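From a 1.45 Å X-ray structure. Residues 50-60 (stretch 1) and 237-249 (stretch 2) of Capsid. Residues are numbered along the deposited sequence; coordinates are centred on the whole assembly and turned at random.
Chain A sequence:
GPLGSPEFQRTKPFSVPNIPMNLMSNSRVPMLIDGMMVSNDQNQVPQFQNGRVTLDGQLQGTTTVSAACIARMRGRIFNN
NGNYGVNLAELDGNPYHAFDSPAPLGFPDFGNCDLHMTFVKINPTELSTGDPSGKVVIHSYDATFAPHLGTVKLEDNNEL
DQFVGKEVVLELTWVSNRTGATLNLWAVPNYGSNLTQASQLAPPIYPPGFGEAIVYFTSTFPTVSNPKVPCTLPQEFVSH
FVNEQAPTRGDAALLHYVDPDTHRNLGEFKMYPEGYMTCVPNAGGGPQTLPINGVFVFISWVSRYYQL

Stretch 1, residues 50-60: NGRVTLDGQLQ
Stretch 2 237-249: FVSHFVNEQAPTR

Stretch 1 is an irregular segment closed by a type I turn; stretch 2 is the end of a helix, running through Glu-244, followed by a loop. CA-CA approaches fix the register: Val-53 to Val-238 at 6.2 Å, Gly-57 to Val-242 at 4.1 Å, Asp-56 to Gln-245 at 4.8 Å. Together the stretches bury 604 Å².

Gly-51 (phi/psi 68/22) opens the contact, its CA 4.0 Å from Val-238 CG2. Arg-52 turns its side chain away, while its O accepts from Gln-60 N at 3.0 Å. Val-53, extended at -162/147 with chi1 p, points toward the helix: its CG1 lies 4.0 Å from CG2 of Val-238 (chi1 t) and 3.9 Å from Phe-241 CD2, at the ring edge near its plane.

Thr-54 starts the turn. Gly-57 N donates to Thr-54 O (3.0 Å), Thr-54 N donates to Gln-58 O (3.0 Å), and the side chain (chi1 p), directed away from the helix, braces the loop from within: Thr-54 OG1 accepts from Gln-58 N at 2.9 Å and donates to Asp-56 OD1 at 2.7 Å. Leu-55 (-63/-25; chi1 m, chi2 t) brings CD2 to 3.7 Å from CE2 of Phe-241, whose chi1 is m and chi2 -27°. Water 1 donates to Leu-55 O (2.8 Å) and accepts from Ala-246 N (3.0 Å), linking the two backbones.

Asp-56 (-91/12, chi1 p) packs its CB 3.1 Å from Ala-246 O. Its CA makes a CA-H...O contact with the same Ala-246 O at 3.3 Å, and its O receives one from Gln-245 CA at 3.4 Å (158° at H). Water 3 donates to Asp-56 OD2 (2.7 Å) and accepts from Thr-248 N (2.9 Å); water 2 accepts from Asp-56 N (3.0 Å) and lies 2.7 Å from Thr-248 OG1.

Gly-57, at 92/22, sits where a CB would point toward the helix and fall 2.4 Å from Phe-241 O; without one, Gly-57 CA approaches that Phe-241 O to 3.3 Å. The single direct hydrogen bond between the stretches forms here, Gln-245 NE2 to Gly-57 O, 3.0 Å at 139°. Gln-245 leaves the helix with positive phi (51/43), and its side chain (m, m, chi3 -53°) folds back so that NE2 also donates to Val-242 O at 2.9 Å.

Gln-58 points away. Leu-59 (-65/144; m, t) starts sideways, yet its CD2 reaches Val-238 CG1 at 3.6 Å and Val-242 CG2 at 3.7 Å, completing the apolar packing.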

# COMPACT_ATOMS: atom_id res chain seq x y z
N ASN A 50 10.38 8.43 -5.76
CA ASN A 50 9.76 7.62 -4.74
C ASN A 50 10.74 6.58 -4.20
O ASN A 50 11.73 6.26 -4.86
CB ASN A 50 8.47 6.97 -5.27
CG ASN A 50 7.36 7.99 -5.44
OD1 ASN A 50 7.20 8.89 -4.61
ND2 ASN A 50 6.59 7.86 -6.51
N GLY A 51 10.48 6.09 -2.99
CA GLY A 51 11.40 5.20 -2.29
C GLY A 51 12.70 5.86 -1.86
O GLY A 51 13.69 5.15 -1.65
N ARG A 52 12.70 7.19 -1.73
CA ARG A 52 13.91 7.93 -1.39
C ARG A 52 13.87 8.45 0.04
O ARG A 52 12.94 9.18 0.42
CB ARG A 52 14.11 9.11 -2.36
CG ARG A 52 14.15 8.73 -3.83
CD ARG A 52 15.33 7.80 -4.16
NE ARG A 52 16.64 8.37 -3.81
CZ ARG A 52 17.40 9.09 -4.64
NH1 ARG A 52 16.99 9.33 -5.88
NH2 ARG A 52 18.57 9.57 -4.23
N VAL A 53 14.87 8.06 0.83
CA VAL A 53 14.98 8.43 2.23
C VAL A 53 16.43 8.20 2.66
O VAL A 53 17.09 7.31 2.15
CB VAL A 53 14.03 7.57 3.11
CG1 VAL A 53 14.46 6.10 3.11
CG2 VAL A 53 13.92 8.11 4.53
N THR A 54 16.93 9.02 3.58
CA THR A 54 18.24 8.76 4.15
C THR A 54 18.14 7.65 5.19
O THR A 54 17.04 7.34 5.69
CB THR A 54 18.81 10.00 4.83
OG1 THR A 54 17.93 10.41 5.88
CG2 THR A 54 18.96 11.14 3.82
N LEU A 55 19.26 7.04 5.54
CA LEU A 55 19.25 6.00 6.57
C LEU A 55 18.79 6.53 7.92
O LEU A 55 18.28 5.77 8.75
CB LEU A 55 20.61 5.32 6.70
CG LEU A 55 21.09 4.61 5.43
CD1 LEU A 55 22.36 3.82 5.74
CD2 LEU A 55 20.00 3.69 4.87
N ASP A 56 18.98 7.83 8.16
CA ASP A 56 18.51 8.41 9.41
C ASP A 56 17.07 8.96 9.36
O ASP A 56 16.63 9.66 10.27
CB ASP A 56 19.53 9.40 10.03
CG ASP A 56 19.69 10.69 9.23
OD1 ASP A 56 18.93 10.96 8.28
OD2 ASP A 56 20.59 11.48 9.60
N GLY A 57 16.35 8.63 8.29
CA GLY A 57 14.91 8.85 8.24
C GLY A 57 14.39 10.15 7.65
O GLY A 57 13.27 10.56 7.94
N GLN A 58 15.20 10.80 6.81
CA GLN A 58 14.79 12.03 6.14
C GLN A 58 14.23 11.73 4.75
O GLN A 58 14.97 11.30 3.86
CB GLN A 58 15.96 13.00 6.00
CG GLN A 58 16.61 13.42 7.31
CD GLN A 58 17.86 14.25 7.11
OE1 GLN A 58 18.98 13.81 7.40
NE2 GLN A 58 17.68 15.47 6.61
N LEU A 59 12.92 11.92 4.58
CA LEU A 59 12.27 11.68 3.30
C LEU A 59 12.78 12.63 2.23
O LEU A 59 13.04 13.80 2.50
CB LEU A 59 10.75 11.83 3.43
CG LEU A 59 10.07 10.76 4.30
CD1 LEU A 59 8.66 11.19 4.68
CD2 LEU A 59 10.07 9.42 3.59
N GLN A 60 12.88 12.12 1.00
CA GLN A 60 13.32 12.93 -0.14
C GLN A 60 12.38 12.80 -1.32
O GLN A 60 11.57 11.87 -1.39
CB GLN A 60 14.73 12.52 -0.56
CG GLN A 60 15.76 12.71 0.53
CD GLN A 60 17.13 12.30 0.07
OE1 GLN A 60 17.26 11.54 -0.89
NE2 GLN A 60 18.17 12.79 0.74
N PHE A 237 11.16 -0.38 4.14
CA PHE A 237 12.42 0.18 4.63
C PHE A 237 12.25 1.68 4.87
O PHE A 237 12.76 2.22 5.85
CB PHE A 237 13.57 -0.02 3.63
CG PHE A 237 14.31 -1.32 3.77
CD1 PHE A 237 13.63 -2.53 3.80
CD2 PHE A 237 15.70 -1.33 3.81
CE1 PHE A 237 14.33 -3.73 3.90
CE2 PHE A 237 16.40 -2.53 3.91
CZ PHE A 237 15.72 -3.72 3.95
N VAL A 238 11.57 2.35 3.95
CA VAL A 238 11.37 3.80 4.08
C VAL A 238 10.65 4.13 5.38
O VAL A 238 11.11 4.96 6.18
CB VAL A 238 10.59 4.39 2.87
CG1 VAL A 238 10.34 5.88 3.09
CG2 VAL A 238 11.35 4.15 1.57
N SER A 239 9.50 3.50 5.61
CA SER A 239 8.73 3.80 6.83
C SER A 239 9.52 3.40 8.07
O SER A 239 9.42 4.05 9.11
CB SER A 239 7.35 3.15 6.80
OG SER A 239 7.42 1.77 6.53
N HIS A 240 10.31 2.33 7.96
CA HIS A 240 11.14 1.90 9.08
C HIS A 240 12.12 3.00 9.47
O HIS A 240 12.24 3.35 10.65
CB HIS A 240 11.89 0.62 8.72
CG HIS A 240 12.59 -0.01 9.88
ND1 HIS A 240 11.93 -0.72 10.86
CD2 HIS A 240 13.91 -0.04 10.22
CE1 HIS A 240 12.80 -1.16 11.75
NE2 HIS A 240 14.01 -0.76 11.39
N PHE A 241 12.84 3.55 8.49
CA PHE A 241 13.83 4.59 8.79
C PHE A 241 13.16 5.86 9.31
O PHE A 241 13.68 6.52 10.20
CB PHE A 241 14.70 4.88 7.56
CG PHE A 241 15.47 3.68 7.06
CD1 PHE A 241 15.82 2.65 7.91
CD2 PHE A 241 15.83 3.60 5.72
CE1 PHE A 241 16.52 1.55 7.44
CE2 PHE A 241 16.53 2.50 5.25
CZ PHE A 241 16.88 1.47 6.11
N VAL A 242 11.99 6.20 8.77
CA VAL A 242 11.27 7.37 9.26
C VAL A 242 10.87 7.16 10.71
O VAL A 242 11.01 8.06 11.56
CB VAL A 242 10.02 7.67 8.40
CG1 VAL A 242 9.16 8.74 9.07
CG2 VAL A 242 10.44 8.12 7.01
N ASN A 243 10.39 5.97 11.01
CA ASN A 243 10.01 5.62 12.37
C ASN A 243 11.17 5.68 13.36
O ASN A 243 11.05 6.22 14.46
CB ASN A 243 9.41 4.21 12.39
CG ASN A 243 8.68 3.92 13.67
OD1 ASN A 243 7.52 4.31 13.82
ND2 ASN A 243 9.33 3.24 14.60
N GLU A 244 12.31 5.12 12.97
CA GLU A 244 13.44 4.95 13.87
C GLU A 244 14.27 6.21 14.07
O GLU A 244 14.70 6.50 15.18
CB GLU A 244 14.35 3.81 13.38
CG GLU A 244 13.67 2.46 13.41
CD GLU A 244 13.26 2.07 14.80
OE1 GLU A 244 14.15 1.67 15.60
OE2 GLU A 244 12.06 2.17 15.12
N GLN A 245 14.52 6.95 12.99
CA GLN A 245 15.38 8.13 13.05
C GLN A 245 16.71 7.79 13.72
O GLN A 245 17.21 8.56 14.56
CB GLN A 245 14.69 9.26 13.81
CG GLN A 245 13.35 9.67 13.23
CD GLN A 245 13.50 10.59 12.03
OE1 GLN A 245 14.18 11.61 12.11
NE2 GLN A 245 12.87 10.22 10.93
N ALA A 246 17.29 6.65 13.37
CA ALA A 246 18.56 6.23 13.96
C ALA A 246 19.71 7.01 13.34
O ALA A 246 19.83 7.08 12.12
CB ALA A 246 18.77 4.74 13.77
N PRO A 247 20.56 7.62 14.18
CA PRO A 247 21.70 8.35 13.63
C PRO A 247 22.62 7.44 12.81
O PRO A 247 22.83 6.28 13.16
CB PRO A 247 22.43 8.84 14.89
CG PRO A 247 21.33 8.99 15.89
CD PRO A 247 20.41 7.83 15.63
N THR A 248 23.15 7.99 11.72
CA THR A 248 24.10 7.29 10.87
C THR A 248 25.49 7.38 11.50
O THR A 248 25.96 8.48 11.80
CB THR A 248 24.11 7.90 9.46
OG1 THR A 248 22.81 7.72 8.86
CG2 THR A 248 25.16 7.24 8.57
N ARG A 249 26.14 6.24 11.70
CA ARG A 249 27.38 6.22 12.47
C ARG A 249 28.57 5.60 11.73
O ARG A 249 29.55 5.19 12.36
CB ARG A 249 27.14 5.52 13.81
CG ARG A 249 26.08 6.21 14.69
CD ARG A 249 25.67 5.35 15.88
NE ARG A 249 25.13 4.06 15.46
CZ ARG A 249 23.84 3.77 15.31
NH1 ARG A 249 22.89 4.68 15.54
NH2 ARG A 249 23.49 2.54 14.91
O HOH W 1 16.67 5.10 10.93
O HOH W 2 21.45 9.01 6.90
O HOH W 3 22.57 10.83 11.28
O HOH W 4 17.23 11.96 11.62